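Side-chain contact in glucanase (Clostridium thermocellum, PDB 5GXX), which probably hydrolyses internal beta-1,4-glucosidic bonds of cellulose as a family 9 endoglucanase of the cellulosome: residues L174-R179 with D199-A204. The protein carries 1 engineered substitution. Sequence-based numbering, arbitrary orientation.
With CA (calcium ion), chain C.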
loop_
_atom_site.group_PDB
_atom_site.type_symbol
_atom_site.label_atom_id
_atom_site.label_comp_id
_atom_site.label_asym_id
_atom_site.label_seq_id
_atom_site.Cartn_x
_atom_site.Cartn_y
_atom_site.Cartn_z
ATOM N N LEU A 174 -40.319 36.516 -4.698
ATOM C CA LEU A 174 -39.055 36.245 -5.382
ATOM C C LEU A 174 -39.267 35.188 -6.448
ATOM O O LEU A 174 -38.807 35.311 -7.576
ATOM C CB LEU A 174 -37.967 35.782 -4.407
ATOM C CG LEU A 174 -36.653 35.245 -4.994
ATOM C CD1 LEU A 174 -35.955 36.317 -5.815
ATOM C CD2 LEU A 174 -35.699 34.690 -3.939
ATOM N N ALA A 175 -39.968 34.127 -6.079
ATOM C CA ALA A 175 -40.193 33.038 -7.013
ATOM C C ALA A 175 -41.011 33.499 -8.207
ATOM O O ALA A 175 -40.739 33.119 -9.345
ATOM C CB ALA A 175 -40.896 31.898 -6.296
ATOM N N ASP A 176 -42.003 34.335 -7.919
ATOM C CA ASP A 176 -42.924 34.844 -8.925
ATOM C C ASP A 176 -42.291 35.904 -9.835
ATOM O O ASP A 176 -42.720 36.093 -10.972
ATOM C CB ASP A 176 -44.167 35.395 -8.218
ATOM C CG ASP A 176 -45.297 35.753 -9.165
ATOM O OD1 ASP A 176 -45.584 34.988 -10.113
ATOM O OD2 ASP A 176 -45.942 36.797 -8.896
ATOM N N ALA A 177 -41.254 36.577 -9.348
ATOM C CA ALA A 177 -40.586 37.613 -10.135
ATOM C C ALA A 177 -39.527 36.952 -11.016
ATOM O O ALA A 177 -39.301 37.383 -12.147
ATOM C CB ALA A 177 -39.957 38.636 -9.211
ATOM N N THR A 178 -38.915 35.883 -10.506
ATOM C CA THR A 178 -37.817 35.179 -11.169
ATOM C C THR A 178 -38.294 34.328 -12.349
ATOM O O THR A 178 -37.629 34.256 -13.385
ATOM C CB THR A 178 -37.045 34.292 -10.166
ATOM O OG1 THR A 178 -36.511 35.088 -9.104
ATOM C CG2 THR A 178 -35.901 33.535 -10.819
ATOM N N ARG A 179 -39.434 33.660 -12.187
ATOM C CA ARG A 179 -39.996 32.801 -13.231
ATOM C C ARG A 179 -38.959 32.017 -14.028
ATOM O O ARG A 179 -38.963 31.991 -15.261
ATOM C CB ARG A 179 -40.990 33.543 -14.123
ATOM C CG ARG A 179 -42.249 33.841 -13.345
ATOM C CD ARG A 179 -43.276 34.652 -14.091
ATOM N NE ARG A 179 -44.386 34.973 -13.198
ATOM C CZ ARG A 179 -45.579 35.380 -13.613
ATOM N NH1 ARG A 179 -45.817 35.507 -14.912
ATOM N NH2 ARG A 179 -46.539 35.651 -12.739
ATOM N N ASP A 199 -46.437 24.928 -11.390
ATOM C CA ASP A 199 -47.158 24.240 -10.325
ATOM C C ASP A 199 -46.783 24.715 -8.916
ATOM O O ASP A 199 -47.662 24.838 -8.067
ATOM C CB ASP A 199 -46.964 22.718 -10.435
ATOM C CG ASP A 199 -45.494 22.321 -10.532
ATOM O OD1 ASP A 199 -44.905 22.472 -11.624
ATOM O OD2 ASP A 199 -44.926 21.851 -9.521
ATOM N N GLU A 200 -45.508 25.002 -8.660
ATOM C CA GLU A 200 -45.119 25.553 -7.361
ATOM C C GLU A 200 -45.732 26.935 -7.133
ATOM O O GLU A 200 -46.134 27.272 -6.019
ATOM C CB GLU A 200 -43.597 25.659 -7.198
ATOM C CG GLU A 200 -42.840 24.346 -7.016
ATOM C CD GLU A 200 -42.666 23.565 -8.295
ATOM O OE1 GLU A 200 -42.985 24.115 -9.376
ATOM O OE2 GLU A 200 -42.199 22.401 -8.228
ATOM N N LEU A 201 -45.779 27.752 -8.180
ATOM C CA LEU A 201 -46.404 29.068 -8.002
ATOM C C LEU A 201 -47.889 28.942 -7.689
ATOM O O LEU A 201 -48.399 29.684 -6.852
ATOM C CB LEU A 201 -46.175 30.005 -9.198
ATOM C CG LEU A 201 -44.722 30.362 -9.499
ATOM C CD1 LEU A 201 -44.716 31.231 -10.776
ATOM C CD2 LEU A 201 -44.086 31.109 -8.325
ATOM N N LEU A 202 -48.568 28.030 -8.380
ATOM C CA LEU A 202 -49.953 27.689 -8.057
ATOM C C LEU A 202 -50.145 27.257 -6.606
ATOM O O LEU A 202 -51.030 27.758 -5.910
ATOM C CB LEU A 202 -50.439 26.545 -8.960
ATOM C CG LEU A 202 -51.850 26.013 -8.683
ATOM C CD1 LEU A 202 -52.910 27.103 -8.818
ATOM C CD2 LEU A 202 -52.121 24.858 -9.640
ATOM N N TRP A 203 -49.340 26.293 -6.177
ATOM C CA TRP A 203 -49.392 25.719 -4.834
ATOM C C TRP A 203 -49.131 26.794 -3.790
ATOM O O TRP A 203 -49.891 26.934 -2.836
ATOM C CB TRP A 203 -48.347 24.600 -4.781
ATOM C CG TRP A 203 -48.058 23.826 -3.527
ATOM C CD1 TRP A 203 -46.850 23.754 -2.916
ATOM C CD2 TRP A 203 -48.921 22.921 -2.812
ATOM N NE1 TRP A 203 -46.890 22.889 -1.843
ATOM C CE2 TRP A 203 -48.151 22.357 -1.763
ATOM C CE3 TRP A 203 -50.253 22.523 -2.959
ATOM C CZ2 TRP A 203 -48.679 21.438 -0.853
ATOM C CZ3 TRP A 203 -50.772 21.619 -2.042
ATOM C CH2 TRP A 203 -49.988 21.082 -1.015
ATOM N N ALA A 204 -48.094 27.597 -3.998
ATOM C CA ALA A 204 -47.763 28.622 -3.022
ATOM C C ALA A 204 -48.824 29.726 -2.951
ATOM O O ALA A 204 -49.238 30.107 -1.851
ATOM C CB ALA A 204 -46.392 29.204 -3.333
HETATM CA CA CA C . -42.764 21.737 -10.384
HETATM O O HOH W 1 -40.600 21.100 -10.598
#
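Leu-201 turns its CG anti to its own carbonyl carbon (chi1 -62°), which sends the isobutyl fork across to helix 162-178. In Asp-176, chi1 of -171° sets the carboxylate opposite the backbone N. OD1 then lies beside the Leu-201 CD1 methyl, 3.9 Å away, the two side chains running roughly perpendicular. The two methyls touch different groups. CD2 packs against Ala-175 CB at 3.9 Å and lies equally near the backbone N of Asp-176. CD1, besides meeting Asp-176, also touches the CG methylene of Arg-179.

Arg-179, just past the end of helix 162-178, has positive phi. Its extended side chain runs back alongside the last turn to Asp-176. Its NH2 makes a salt bridge to Asp-176 OD1 at 2.9 Å, on the syn side, nearly in the guanidinium plane but 28° out of the carboxylate plane. NE adds a weak bond to Asp-176 O. Tyr-224 OH also bonds to Asp-176 OD1, and Lys-220 pairs with OD2.

On the second helix, Asp-199 and Glu-200 face another way. Each grips the calcium ion with both carboxylate oxygens, the shorter bonds being 2.3 Å from Asp-199 OD2 and from Glu-200 OE2. Ser-195, Gly-196, Asp-246 and a water complete the site.

No hydrogen bond joins the two segments. Here segment 199-204, on helix 198-212 of the family 9 catalytic domain, reaches segment 174-179 through Leu-201 alone, beside an ion-paired carboxylate whose charge is probably balanced by Arg-179 and Lys-220.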